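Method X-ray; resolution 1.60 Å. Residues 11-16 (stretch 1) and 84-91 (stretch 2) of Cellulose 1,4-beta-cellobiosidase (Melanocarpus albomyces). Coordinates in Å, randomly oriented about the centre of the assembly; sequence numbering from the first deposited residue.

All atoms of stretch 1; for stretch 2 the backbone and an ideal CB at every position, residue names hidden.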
ATOM      1  N   HIS A  11      18.008  -9.385   3.472  1.00 23.06           N
ATOM      2  CA  HIS A  11      16.564  -9.620   3.407  1.00 25.98           C
ATOM      3  C   HIS A  11      16.110 -10.635   4.443  1.00 28.46           C
ATOM      4  O   HIS A  11      16.867 -11.577   4.704  1.00 34.85           O
ATOM      5  CB  HIS A  11      16.195 -10.104   1.989  1.00 11.13           C
ATOM      6  CG  HIS A  11      16.746  -9.140   0.973  1.00 27.60           C
ATOM      7  ND1 HIS A  11      17.958  -9.329   0.354  1.00 26.31           N
ATOM      8  CD2 HIS A  11      16.271  -7.970   0.494  1.00 21.51           C
ATOM      9  CE1 HIS A  11      18.207  -8.333  -0.474  1.00 27.98           C
ATOM     10  NE2 HIS A  11      17.192  -7.494  -0.414  1.00 19.43           N
ATOM     11  N   PRO A  12      14.940 -10.475   5.041  1.00 26.54           N
ATOM     12  CA  PRO A  12      14.312 -11.525   5.847  1.00 15.83           C
ATOM     13  C   PRO A  12      13.513 -12.474   4.955  1.00 17.91           C
ATOM     14  O   PRO A  12      12.644 -12.042   4.198  1.00 28.38           O
ATOM     15  CB  PRO A  12      13.337 -10.774   6.753  1.00 12.24           C
ATOM     16  CG  PRO A  12      13.519  -9.331   6.468  1.00 11.44           C
ATOM     17  CD  PRO A  12      14.082  -9.271   5.063  1.00 31.00           C
ATOM     18  N   PRO A  13      13.834 -13.751   5.057  1.00  8.26           N
ATOM     19  CA  PRO A  13      13.279 -14.756   4.146  1.00 12.31           C
ATOM     20  C   PRO A  13      11.768 -14.869   4.267  1.00 29.20           C
ATOM     21  O   PRO A  13      11.171 -14.297   5.180  1.00 36.36           O
ATOM     22  CB  PRO A  13      13.934 -16.054   4.624  1.00 22.29           C
ATOM     23  CG  PRO A  13      14.332 -15.771   6.038  1.00 31.16           C
ATOM     24  CD  PRO A  13      14.767 -14.321   6.048  1.00 18.88           C
ATOM     25  N   LEU A  14      11.141 -15.608   3.347  1.00 31.75           N
ATOM     26  CA  LEU A  14       9.681 -15.686   3.381  1.00 31.09           C
ATOM     27  C   LEU A  14       9.125 -16.764   2.467  1.00 36.51           C
ATOM     28  O   LEU A  14       9.418 -16.867   1.272  1.00 28.71           O
ATOM     29  CB  LEU A  14       9.112 -14.313   3.008  1.00 15.63           C
ATOM     30  CG  LEU A  14       7.886 -13.826   3.771  1.00 23.14           C
ATOM     31  CD1 LEU A  14       8.298 -12.918   4.921  1.00 40.15           C
ATOM     32  CD2 LEU A  14       6.916 -13.106   2.848  1.00 25.40           C
ATOM     33  N   THR A  15       8.267 -17.633   3.022  1.00 34.63           N
ATOM     34  CA  THR A  15       7.650 -18.614   2.143  1.00 27.03           C
ATOM     35  C   THR A  15       6.277 -18.126   1.663  1.00 38.32           C
ATOM     36  O   THR A  15       5.549 -17.450   2.383  1.00 59.35           O
ATOM     37  CB  THR A  15       7.416 -19.994   2.781  1.00 22.24           C
ATOM     38  OG1 THR A  15       6.445 -19.866   3.829  1.00 15.20           O
ATOM     39  CG2 THR A  15       8.693 -20.535   3.383  1.00 17.29           C
ATOM     40  N   TRP A  16       5.983 -18.520   0.436  1.00 34.88           N
ATOM     41  CA  TRP A  16       4.702 -18.361  -0.225  1.00 27.62           C
ATOM     42  C   TRP A  16       4.612 -19.409  -1.325  1.00 36.14           C
ATOM     43  O   TRP A  16       5.542 -20.195  -1.551  1.00 20.37           O
ATOM     44  CB  TRP A  16       4.527 -16.950  -0.775  1.00 13.85           C
ATOM     45  CG  TRP A  16       5.286 -16.673  -2.036  1.00 31.11           C
ATOM     46  CD1 TRP A  16       6.596 -16.293  -2.119  1.00 36.52           C
ATOM     47  CD2 TRP A  16       4.809 -16.744  -3.390  1.00 26.62           C
ATOM     48  NE1 TRP A  16       6.958 -16.125  -3.432  1.00 30.82           N
ATOM     49  CE2 TRP A  16       5.884 -16.394  -4.228  1.00 21.23           C
ATOM     50  CE3 TRP A  16       3.582 -17.069  -3.977  1.00 21.43           C
ATOM     51  CZ2 TRP A  16       5.788 -16.355  -5.621  1.00 12.71           C
ATOM     52  CZ3 TRP A  16       3.487 -17.029  -5.352  1.00  8.20           C
ATOM     53  CH2 TRP A  16       4.576 -16.678  -6.159  1.00  4.53           C
ATOM     54  N   UNK A  84       9.116  -8.714  11.761  1.00 26.92           N
ATOM     55  CA  UNK A  84       9.322 -10.064  12.237  1.00 33.89           C
ATOM     56  C   UNK A  84       8.922 -11.091  11.185  1.00 37.05           C
ATOM     57  O   UNK A  84       7.807 -11.104  10.676  1.00 32.96           O
ATOM     58  CB  UNK A  84       8.534 -10.293  13.528  1.00 33.89           C
ATOM     59  N   UNK A  85       9.846 -11.987  10.841  1.00 41.98           N
ATOM     60  CA  UNK A  85       9.523 -13.027   9.859  1.00 27.04           C
ATOM     61  C   UNK A  85       9.828 -14.411  10.423  1.00 35.90           C
ATOM     62  O   UNK A  85      10.869 -14.655  11.034  1.00 62.12           O
ATOM     63  CB  UNK A  85      10.302 -12.803   8.561  1.00 27.04           C
ATOM     64  N   UNK A  86       8.888 -15.321  10.217  1.00 27.82           N
ATOM     65  CA  UNK A  86       9.003 -16.720  10.582  1.00 35.22           C
ATOM     66  C   UNK A  86       8.221 -17.575   9.585  1.00 33.16           C
ATOM     67  O   UNK A  86       6.991 -17.537   9.612  1.00 38.14           O
ATOM     68  CB  UNK A  86       8.501 -16.951  12.009  1.00 35.22           C
ATOM     69  N   UNK A  87       8.930 -18.311   8.739  1.00 24.96           N
ATOM     70  CA  UNK A  87       8.290 -19.182   7.761  1.00 28.87           C
ATOM     71  C   UNK A  87       7.573 -18.415   6.673  1.00 25.86           C
ATOM     72  O   UNK A  87       8.184 -17.704   5.869  1.00 15.51           O
ATOM     73  CB  UNK A  87       7.301 -20.117   8.460  1.00 28.87           C
ATOM     74  N   UNK A  88       6.247 -18.545   6.632  1.00 24.60           N
ATOM     75  CA  UNK A  88       5.520 -17.808   5.595  1.00 30.22           C
ATOM     76  C   UNK A  88       5.127 -16.423   6.111  1.00 37.01           C
ATOM     77  O   UNK A  88       5.023 -15.488   5.314  1.00 44.61           O
ATOM     78  CB  UNK A  88       4.278 -18.584   5.151  1.00 30.22           C
ATOM     79  N   UNK A  89       4.937 -16.315   7.413  1.00 24.93           N
ATOM     80  CA  UNK A  89       4.364 -15.200   8.134  1.00 33.90           C
ATOM     81  C   UNK A  89       5.203 -13.939   8.290  1.00 41.91           C
ATOM     82  O   UNK A  89       6.188 -13.932   9.038  1.00 55.72           O
ATOM     83  CB  UNK A  89       3.984 -15.691   9.533  1.00 33.90           C
ATOM     84  N   UNK A  90       4.814 -12.839   7.638  1.00 38.91           N
ATOM     85  CA  UNK A  90       5.436 -11.548   7.908  1.00 30.39           C
ATOM     86  C   UNK A  90       4.644 -10.809   8.992  1.00 30.84           C
ATOM     87  O   UNK A  90       3.429 -10.665   8.906  1.00 48.80           O
ATOM     88  CB  UNK A  90       5.517 -10.709   6.631  1.00 30.39           C
ATOM     89  N   UNK A  91       5.399 -10.357   9.977  1.00 26.53           N
ATOM     90  CA  UNK A  91       4.900  -9.531  11.073  1.00 18.81           C
ATOM     91  C   UNK A  91       5.305  -8.094  10.805  1.00 16.23           C
ATOM     92  O   UNK A  91       6.226  -7.856  10.015  1.00 22.33           O
ATOM     93  CB  UNK A  91       5.433 -10.009  12.425  1.00 18.81           C
TER

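Position 84 has its CA-to-CB bond directed away from stretch 1, and no atom of that stretch lies within 5.5 Å of the ideal CB. Stretch 1 therefore sets no preference here; the residue is Ser84, whose backbone pairs with position 91.

At position 85 the bond points toward stretch 1. The ideal CB lies 3.8 Å from O of Pro13, 4.1 Å from CB of Pro12 and 4.2 Å from CD1 of Leu14, so the site offers one carbonyl acceptor amid apolar carbons. The extended backbone (phi/psi -126/135) suits a beta-branched residue. Valine would match the carbons, while serine or threonine could also address the carbonyl. The deposited residue is Thr85: its CG2 lies 4.0 Å from CB of Pro12, and its OG1 donates a weak hydrogen bond to O of Pro13 at 3.5 Å. The hydroxyl is crowded in the model, so its position is less certain.

Position 86 again points away, into space free of stretch 1, and many side chains would fit; it is Ser86, the first residue of a type II' turn ending at position 89.

Position 87 is decided by the backbone. Its phi/psi of 69/-115 belongs to the first corner of that turn (the second of its four residues), where positive phi favours glycine, whereas stretch 1 comes no nearer the ideal CB than 4.7 Å, at OG1 of Thr15. Gly87 is found, and its contribution is its carbonyl: N of Thr15 donates to O of Gly87 at 2.8 Å with an N-H...O angle of 164°.

At position 88, phi/psi of -90/-29 suits the next turn corner. The CB points sideways, and OG1 of Thr15 is already 2.8 Å from its ideal place, too close to be read as attraction. A short polar residue is plausible. Asp88 takes chi1 p, and the end of its side chain leads away from stretch 1; OD2 is hydrogen-bonded elsewhere in the structure. Its backbone makes the link: a water donates to O of Thr15 at 2.5 Å and to O of Asp88 at 3.1 Å.

Position 89 points away and is unconstrained by stretch 1; Ala89 closes the turn, its N donating to O of Ser86 at 3.2 Å.

Position 90 points sideways, its ideal CB 3.9 Å from CD1 of Leu14, which favours an aliphatic residue. Leu90 fits, with CB 4.0 Å from CD1 of Leu14.

Position 91 is out of reach; Thr91 donates from N to O of Ser84 at 2.6 Å.

Stretch 2, residues 84-91: STSGDALT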
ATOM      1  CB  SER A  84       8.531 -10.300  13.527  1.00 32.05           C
ATOM      2  OG  SER A  84       7.941  -9.092  13.993  1.00 35.19           O
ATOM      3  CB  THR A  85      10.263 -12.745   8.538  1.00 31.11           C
ATOM      4  OG1 THR A  85       9.269 -12.534   7.518  1.00 15.79           O
ATOM      5  CG2 THR A  85      11.168 -13.885   8.092  1.00  6.90           C
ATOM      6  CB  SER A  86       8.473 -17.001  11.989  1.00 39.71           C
ATOM      7  OG  SER A  86       7.538 -18.074  11.963  1.00 21.19           O
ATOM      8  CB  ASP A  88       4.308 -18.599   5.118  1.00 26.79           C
ATOM      9  CG  ASP A  88       3.244 -18.818   6.167  1.00 38.60           C
ATOM     10  OD1 ASP A  88       3.573 -18.869   7.370  1.00 23.21           O
ATOM     11  OD2 ASP A  88       2.052 -18.940   5.801  1.00 65.65           O
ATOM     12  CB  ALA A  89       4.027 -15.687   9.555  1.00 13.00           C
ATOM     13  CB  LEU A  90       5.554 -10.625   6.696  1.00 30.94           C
ATOM     14  CG  LEU A  90       6.126  -9.226   6.946  1.00 33.62           C
ATOM     15  CD1 LEU A  90       7.337  -9.271   7.872  1.00 54.87           C
ATOM     16  CD2 LEU A  90       6.527  -8.519   5.657  1.00 17.06           C
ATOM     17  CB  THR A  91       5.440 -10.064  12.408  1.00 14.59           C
ATOM     18  OG1 THR A  91       4.723 -11.276  12.706  1.00 49.20           O
ATOM     19  CG2 THR A  91       5.184  -9.114  13.565  1.00 26.46           C
TER
HETATM   20  O   HOH W   1       3.330 -16.309   2.842  1.00 14.72           O
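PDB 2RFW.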